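PDB 4PUI: SufE-like protein 1, chloroplastic/mitochondrial from Arabidopsis thaliana, which activates the cysteine desulfurase NFS2 to supply sulfur for iron-sulfur cluster formation, and includes a C-terminal BolA domain. Local coordinates for residues A[4-7]-A[8-12]; A[11-14]-A[15-19]; A[75-78]-A[79-82]. All coordinates share one frame; numbering follows the deposited sequence.

Interaction 1: A[4-7]-A[8-12]; sequences GSRG and MRIRE
Arg-6 and Ile-10 meet on the buried flank of the first turns of helix 5-18, the N-terminal helix of this BolA domain. Arg-6 has CG anti to the backbone N (chi1 166°). This brings Arg-6 CG to 3.8 Å from Ile-10 CD1. Ile-10 also packs on Phe-50 and Leu-52 of strand 49-55, so this side is tight. The Arg-6 head goes to partners elsewhere: NE forms a salt bridge with Glu-78, and NH1 donates to Glu-47 O.

The helix starts at Gly-4, the N-cap residue, whose O accepts a hydrogen bond from Met-8 N at 3.0 Å. Met-8 CG rests 3.3 Å from that same Gly-4 O, and its side chain then leads away on the exposed side.

Arg-9 is also exposed. One face of its guanidinium, near the rim, lies over Ser-5 O and Arg-6 CA. The Arg-6 and Arg-9 guanidinium planes stand 81° apart. Arg-9 NE has its own salt bridge to Glu-78, so the two arginines share one carboxylate. On the solvent side a water bridges the first turn. It lies at the edge of the Arg-9 guanidinium, 3.0 Å from NH1, and 2.9 Å from Ser-5 OG.

Interaction 2: A[11-14]-A[15-19]; sequences REKL and EKELD
An i to i+4 salt bridge between Arg-11 and Glu-15 marks the second half of helix 5-18, the N-terminal helix of the BolA fold. The Arg-11 chain bends at its third torsion (chi3 -86°), which turns the head toward Glu-15. Arg-11 NH1 donates to Glu-15 OE2 at 3.0 Å. The bond is somewhat bent, with an N-H...O angle of 148°. OE2 lies at the guanidinium edge, close to its plane. The carboxylate stands steeply to it, the two planes 72° apart, and NH1 reaches OE2 on the anti side, out of the carboxylate plane. Glu-15 OE2 also sits 3.5 Å from Arg-11 CG, so the acid lies against the arginine stem as well as its head. Glu-15 CG passes 3.2 Å from Arg-11 O. The arginine has a second hold, because NH2 donates to Leu-23 O.

The inner side of the helix is apolar. Leu-14 and Leu-18 run alongside each other there, with Leu-14 CD2 3.9 Å from Leu-18 CD1. On a third side Lys-13 CE touches Glu-17 CG at 3.9 Å, while Lys-13 NZ donates a hydrogen bond to Leu-74 O. Glu-17 OE2 has a long salt bridge of 3.8 Å with Lys-16 NZ.

The helix ends here. Leu-18 N still donates to Leu-14 O at 2.8 Å, but Asp-19 turns to positive phi. Leu-14 and Leu-18 fill the space between strand 49-55, at Ile-54, and helix 64-74, at Ile-71. Arg-11, Leu-14 and Glu-15 also touch strand 22-27, at Val-25 and Leu-23.

Interaction 3: A[75-78]-A[79-82]; sequences LQDE and LKSG
Leu-75 and Leu-79 bound a single helical turn, 76-79, in which Leu-79 N donates to Leu-75 O at 3.2 Å and Lys-80 N to Gln-76 O at 3.0 Å. The chain then tightens: Ser-81 N reaches Glu-78 O, three residues back, from above the carbonyl plane (62° out of it).

Gln-76 and Lys-80 extend together along the surface. Lys-80 NZ donates to Gln-76 OE1 at 2.8 Å, in the plane of the amide and on a lone pair. The lysine chain is stretched out, and this carries NZ as far as the amide. Lys-80 CG passes 3.3 Å from Gln-76 O on the way. The other end of the amide is held too, since Gln-76 NE2 donates to Asp-73 O. Asp-77 OD1 is 4.4 Å from Lys-80 NZ, beyond a salt bridge.

In the BolA fold this turn follows helix 64-74 and leads into strand 85-91. Leu-75 packs on Ile-10 and Lys-13 of helix 5-18. Leu-79 CG rests 3.7 Å from Leu-75 O.

Ser-81 closes the turn with its side chain. A chi1 of 58° folds OG back over the backbone, and Ser-81 OG donates to Asp-77 O at 2.7 Å. Asp-77 O is thus met by a hydroxyl at the helix end. A water donates to Glu-78 OE1 at 3.0 Å; its approach to Ser-81 OG is too short to be certain. The carboxylate of Glu-78 otherwise faces Arg-6 and Arg-9 of helix 5-18. Gly-82 continues the chain at a phi of 131°, where a side chain would jam against the carbonyl O of Ser-81; glycine avoids this.

Interactions 1 and 2 are consecutive parts of helix 5-18 and share Arg-11 and Glu-12. Both are partly buried: apolar side chains, and the stem of buried Arg-6, face strand 49-55, while most other charged ends lie nearer the surface. Interaction 3 is a surface contact in a short turn, and its cross-links are polar. It meets interaction 1 directly through Glu-78: OE1 pairs with Arg-6 NE and OE2 with Arg-9 NE, both at 2.8 Å. Its touch with interaction 2 is looser and apolar, Lys-13 CG to Leu-75 CD2. The acid-base pair of interaction 2 stays within one helix, whereas the pairs joining interactions 1 and 3 tie the N-terminal helix to the segment before strand 85-91.

Interaction 1: A[4-7]-A[8-12]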
loop_
_atom_site.group_PDB
_atom_site.type_symbol
_atom_site.label_atom_id
_atom_site.label_comp_id
_atom_site.label_asym_id
_atom_site.label_seq_id
_atom_site.Cartn_x
_atom_site.Cartn_y
_atom_site.Cartn_z
ATOM N N GLY A 4 0.481 -13.500 1.118
ATOM C CA GLY A 4 -0.710 -14.259 0.806
ATOM C C GLY A 4 -1.405 -13.656 -0.400
ATOM O O GLY A 4 -0.895 -12.742 -1.038
ATOM N N SER A 5 -2.584 -14.168 -0.720
ATOM C CA SER A 5 -3.288 -13.722 -1.922
ATOM C C SER A 5 -3.617 -12.227 -1.960
ATOM O O SER A 5 -3.444 -11.590 -2.997
ATOM C CB SER A 5 -4.554 -14.553 -2.115
ATOM O OG SER A 5 -5.355 -14.499 -0.950
ATOM N N ARG A 6 -4.089 -11.661 -0.849
ATOM C CA ARG A 6 -4.377 -10.221 -0.810
ATOM C C ARG A 6 -3.094 -9.401 -0.960
ATOM O O ARG A 6 -3.066 -8.433 -1.716
ATOM C CB ARG A 6 -5.085 -9.791 0.485
ATOM C CG ARG A 6 -5.076 -8.274 0.692
ATOM C CD ARG A 6 -6.042 -7.801 1.789
ATOM N NE ARG A 6 -7.414 -8.092 1.405
ATOM C CZ ARG A 6 -8.275 -8.793 2.129
ATOM N NH1 ARG A 6 -7.932 -9.266 3.318
ATOM N NH2 ARG A 6 -9.497 -9.011 1.659
ATOM N N GLY A 7 -2.049 -9.777 -0.229
ATOM C CA GLY A 7 -0.767 -9.083 -0.323
ATOM C C GLY A 7 -0.276 -9.028 -1.764
ATOM O O GLY A 7 0.219 -8.001 -2.229
ATOM N N MET A 8 -0.409 -10.145 -2.471
ATOM C CA MET A 8 0.013 -10.215 -3.866
ATOM C C MET A 8 -0.828 -9.289 -4.740
ATOM O O MET A 8 -0.295 -8.598 -5.618
ATOM C CB MET A 8 -0.036 -11.660 -4.380
ATOM C CG MET A 8 1.007 -12.557 -3.749
ATOM S SD MET A 8 2.676 -11.863 -3.933
ATOM C CE MET A 8 3.042 -12.260 -5.638
ATOM N N ARG A 9 -2.139 -9.262 -4.497
ATOM C CA ARG A 9 -3.006 -8.344 -5.234
ATOM C C ARG A 9 -2.648 -6.881 -4.986
ATOM O O ARG A 9 -2.669 -6.072 -5.923
ATOM C CB ARG A 9 -4.486 -8.557 -4.880
ATOM C CG ARG A 9 -5.075 -9.820 -5.422
ATOM C CD ARG A 9 -6.603 -9.803 -5.318
ATOM N NE ARG A 9 -7.082 -9.577 -3.960
ATOM C CZ ARG A 9 -7.393 -10.547 -3.108
ATOM N NH1 ARG A 9 -7.259 -11.807 -3.469
ATOM N NH2 ARG A 9 -7.832 -10.257 -1.889
ATOM N N ILE A 10 -2.344 -6.546 -3.729
ATOM C CA ILE A 10 -1.973 -5.179 -3.363
ATOM C C ILE A 10 -0.689 -4.789 -4.087
ATOM O O ILE A 10 -0.617 -3.725 -4.699
ATOM C CB ILE A 10 -1.799 -5.031 -1.831
ATOM C CG1 ILE A 10 -3.162 -5.070 -1.123
ATOM C CG2 ILE A 10 -1.061 -3.734 -1.473
ATOM C CD1 ILE A 10 -3.028 -5.127 0.401
ATOM N N ARG A 11 0.305 -5.663 -4.050
ATOM C CA ARG A 11 1.567 -5.392 -4.736
ATOM C C ARG A 11 1.339 -5.203 -6.240
ATOM O O ARG A 11 1.864 -4.276 -6.845
ATOM C CB ARG A 11 2.572 -6.514 -4.485
ATOM C CG ARG A 11 3.819 -6.408 -5.350
ATOM C CD ARG A 11 4.924 -7.339 -4.881
ATOM N NE ARG A 11 5.736 -6.735 -3.834
ATOM C CZ ARG A 11 6.708 -5.849 -4.055
ATOM N NH1 ARG A 11 6.993 -5.445 -5.294
ATOM N NH2 ARG A 11 7.399 -5.361 -3.035
ATOM N N GLU A 12 0.543 -6.072 -6.846
ATOM C CA GLU A 12 0.332 -5.974 -8.291
ATOM C C GLU A 12 -0.416 -4.693 -8.684
ATOM O O GLU A 12 -0.109 -4.073 -9.715
ATOM C CB GLU A 12 -0.387 -7.219 -8.820
ATOM C CG GLU A 12 0.546 -8.405 -8.989
ATOM C CD GLU A 12 -0.186 -9.709 -9.230
ATOM O OE1 GLU A 12 -1.246 -9.680 -9.890
ATOM O OE2 GLU A 12 0.305 -10.761 -8.758
HETATM O O HOH W 1 -8.062 -14.354 -2.065
#

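Interaction 2: A[11-14]-A[15-19]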
loop_
_atom_site.group_PDB
_atom_site.type_symbol
_atom_site.label_atom_id
_atom_site.label_comp_id
_atom_site.label_asym_id
_atom_site.label_seq_id
_atom_site.Cartn_x
_atom_site.Cartn_y
_atom_site.Cartn_z
ATOM N N ARG A 11 0.305 -5.663 -4.050
ATOM C CA ARG A 11 1.567 -5.392 -4.736
ATOM C C ARG A 11 1.339 -5.203 -6.240
ATOM O O ARG A 11 1.864 -4.276 -6.845
ATOM C CB ARG A 11 2.572 -6.514 -4.485
ATOM C CG ARG A 11 3.819 -6.408 -5.350
ATOM C CD ARG A 11 4.924 -7.339 -4.881
ATOM N NE ARG A 11 5.736 -6.735 -3.834
ATOM C CZ ARG A 11 6.708 -5.849 -4.055
ATOM N NH1 ARG A 11 6.993 -5.445 -5.294
ATOM N NH2 ARG A 11 7.399 -5.361 -3.035
ATOM N N GLU A 12 0.543 -6.072 -6.846
ATOM C CA GLU A 12 0.332 -5.974 -8.291
ATOM C C GLU A 12 -0.416 -4.693 -8.684
ATOM O O GLU A 12 -0.109 -4.073 -9.715
ATOM C CB GLU A 12 -0.387 -7.219 -8.820
ATOM C CG GLU A 12 0.546 -8.405 -8.989
ATOM C CD GLU A 12 -0.186 -9.709 -9.230
ATOM O OE1 GLU A 12 -1.246 -9.680 -9.890
ATOM O OE2 GLU A 12 0.305 -10.761 -8.758
ATOM N N LYS A 13 -1.390 -4.307 -7.871
ATOM C CA LYS A 13 -2.174 -3.103 -8.136
ATOM C C LYS A 13 -1.280 -1.862 -8.065
ATOM O O LYS A 13 -1.350 -0.985 -8.923
ATOM C CB LYS A 13 -3.329 -2.987 -7.143
ATOM C CG LYS A 13 -4.210 -1.738 -7.306
ATOM C CD LYS A 13 -4.991 -1.762 -8.609
ATOM C CE LYS A 13 -5.919 -0.563 -8.729
ATOM N NZ LYS A 13 -7.323 -0.870 -8.331
ATOM N N LEU A 14 -0.441 -1.791 -7.042
ATOM C CA LEU A 14 0.435 -0.633 -6.908
ATOM C C LEU A 14 1.490 -0.587 -8.002
ATOM O O LEU A 14 1.818 0.494 -8.496
ATOM C CB LEU A 14 1.091 -0.617 -5.533
ATOM C CG LEU A 14 0.090 -0.554 -4.378
ATOM C CD1 LEU A 14 0.805 -0.719 -3.053
ATOM C CD2 LEU A 14 -0.711 0.745 -4.404
ATOM N N GLU A 15 2.032 -1.747 -8.361
ATOM C CA GLU A 15 2.988 -1.833 -9.464
ATOM C C GLU A 15 2.339 -1.349 -10.761
ATOM O O GLU A 15 2.923 -0.557 -11.501
ATOM C CB GLU A 15 3.499 -3.269 -9.643
ATOM C CG GLU A 15 4.471 -3.716 -8.569
ATOM C CD GLU A 15 4.820 -5.181 -8.653
ATOM O OE1 GLU A 15 4.093 -5.934 -9.332
ATOM O OE2 GLU A 15 5.830 -5.576 -8.035
ATOM N N LYS A 16 1.132 -1.833 -11.027
ATOM C CA LYS A 16 0.439 -1.514 -12.266
ATOM C C LYS A 16 0.103 -0.028 -12.358
ATOM O O LYS A 16 0.275 0.590 -13.408
ATOM C CB LYS A 16 -0.842 -2.340 -12.393
ATOM C CG LYS A 16 -1.525 -2.157 -13.733
ATOM C CD LYS A 16 -2.973 -1.746 -13.577
ATOM C CE LYS A 16 -3.896 -2.948 -13.626
ATOM N NZ LYS A 16 -5.289 -2.542 -13.960
ATOM N N GLU A 17 -0.368 0.552 -11.260
ATOM C CA GLU A 17 -0.841 1.938 -11.315
ATOM C C GLU A 17 0.222 2.993 -11.029
ATOM O O GLU A 17 0.132 4.109 -11.546
ATOM C CB GLU A 17 -2.039 2.155 -10.393
ATOM C CG GLU A 17 -3.297 1.414 -10.856
ATOM C CD GLU A 17 -3.798 1.861 -12.230
ATOM O OE1 GLU A 17 -3.550 3.018 -12.623
ATOM O OE2 GLU A 17 -4.448 1.052 -12.922
ATOM N N LEU A 18 1.206 2.653 -10.206
ATOM C CA LEU A 18 2.170 3.651 -9.755
ATOM C C LEU A 18 3.590 3.472 -10.297
ATOM O O LEU A 18 4.413 4.356 -10.111
ATOM C CB LEU A 18 2.186 3.723 -8.214
ATOM C CG LEU A 18 0.839 4.042 -7.557
ATOM C CD1 LEU A 18 0.922 3.906 -6.038
ATOM C CD2 LEU A 18 0.290 5.416 -7.947
ATOM N N ASP A 19 3.864 2.345 -10.957
ATOM C CA ASP A 19 5.204 1.985 -11.446
ATOM C C ASP A 19 6.317 2.413 -10.469
ATOM O O ASP A 19 7.236 3.130 -10.853
ATOM C CB ASP A 19 5.446 2.603 -12.830
ATOM C CG ASP A 19 6.677 2.033 -13.537
ATOM O OD1 ASP A 19 7.190 0.972 -13.114
ATOM O OD2 ASP A 19 7.116 2.640 -14.537
#

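Interaction 3: A[75-78]-A[79-82]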
loop_
_atom_site.group_PDB
_atom_site.type_symbol
_atom_site.label_atom_id
_atom_site.label_comp_id
_atom_site.label_asym_id
_atom_site.label_seq_id
_atom_site.Cartn_x
_atom_site.Cartn_y
_atom_site.Cartn_z
ATOM N N LEU A 75 -6.922 0.904 -3.512
ATOM C CA LEU A 75 -7.068 -0.368 -2.824
ATOM C C LEU A 75 -8.429 -0.526 -2.172
ATOM O O LEU A 75 -8.605 -1.392 -1.318
ATOM C CB LEU A 75 -5.965 -0.534 -1.775
ATOM C CG LEU A 75 -4.542 -0.532 -2.352
ATOM C CD1 LEU A 75 -3.504 -0.654 -1.247
ATOM C CD2 LEU A 75 -4.395 -1.658 -3.361
ATOM N N GLN A 76 -9.397 0.289 -2.585
ATOM C CA GLN A 76 -10.667 0.343 -1.875
ATOM C C GLN A 76 -11.402 -0.986 -1.900
ATOM O O GLN A 76 -12.102 -1.316 -0.953
ATOM C CB GLN A 76 -11.564 1.462 -2.410
ATOM C CG GLN A 76 -11.983 1.299 -3.840
ATOM C CD GLN A 76 -12.877 2.435 -4.292
ATOM O OE1 GLN A 76 -14.085 2.450 -4.015
ATOM N NE2 GLN A 76 -12.291 3.398 -4.986
ATOM N N ASP A 77 -11.219 -1.769 -2.957
ATOM C CA ASP A 77 -11.954 -3.038 -3.032
ATOM C C ASP A 77 -11.477 -4.014 -1.961
ATOM O O ASP A 77 -12.260 -4.806 -1.453
ATOM C CB ASP A 77 -11.862 -3.646 -4.425
ATOM C CG ASP A 77 -12.762 -2.936 -5.415
ATOM O OD1 ASP A 77 -13.817 -2.417 -4.989
ATOM O OD2 ASP A 77 -12.412 -2.886 -6.611
ATOM N N GLU A 78 -10.201 -3.927 -1.600
ATOM C CA GLU A 78 -9.665 -4.738 -0.502
ATOM C C GLU A 78 -10.223 -4.247 0.824
ATOM O O GLU A 78 -10.612 -5.042 1.684
ATOM C CB GLU A 78 -8.133 -4.676 -0.469
ATOM C CG GLU A 78 -7.448 -5.066 -1.783
ATOM C CD GLU A 78 -7.605 -6.532 -2.124
ATOM O OE1 GLU A 78 -8.021 -7.316 -1.250
ATOM O OE2 GLU A 78 -7.294 -6.903 -3.277
ATOM N N LEU A 79 -10.275 -2.928 0.983
ATOM C CA LEU A 79 -10.764 -2.326 2.220
ATOM C C LEU A 79 -12.226 -2.674 2.474
ATOM O O LEU A 79 -12.661 -2.715 3.621
ATOM C CB LEU A 79 -10.594 -0.811 2.183
ATOM C CG LEU A 79 -9.144 -0.349 2.196
ATOM C CD1 LEU A 79 -9.066 1.087 1.740
ATOM C CD2 LEU A 79 -8.531 -0.507 3.584
ATOM N N LYS A 80 -12.968 -2.919 1.396
ATOM C CA LYS A 80 -14.382 -3.300 1.476
ATOM C C LYS A 80 -14.593 -4.812 1.564
ATOM O O LYS A 80 -15.720 -5.284 1.380
ATOM C CB LYS A 80 -15.138 -2.788 0.249
ATOM C CG LYS A 80 -15.195 -1.275 0.090
ATOM C CD LYS A 80 -15.656 -0.938 -1.321
ATOM C CE LYS A 80 -15.695 0.559 -1.582
ATOM N NZ LYS A 80 -16.080 0.853 -2.998
ATOM N N SER A 81 -13.535 -5.580 1.821
ATOM C CA SER A 81 -13.678 -7.039 1.828
ATOM C C SER A 81 -12.640 -7.779 2.662
ATOM O O SER A 81 -12.238 -8.897 2.317
ATOM C CB SER A 81 -13.700 -7.602 0.400
ATOM O OG SER A 81 -12.524 -7.259 -0.314
ATOM N N GLY A 82 -12.206 -7.168 3.755
ATOM C CA GLY A 82 -11.382 -7.886 4.705
ATOM C C GLY A 82 -10.129 -7.164 5.137
ATOM O O GLY A 82 -9.572 -7.479 6.185
HETATM O O HOH W 2 -10.697 -8.708 -0.970
#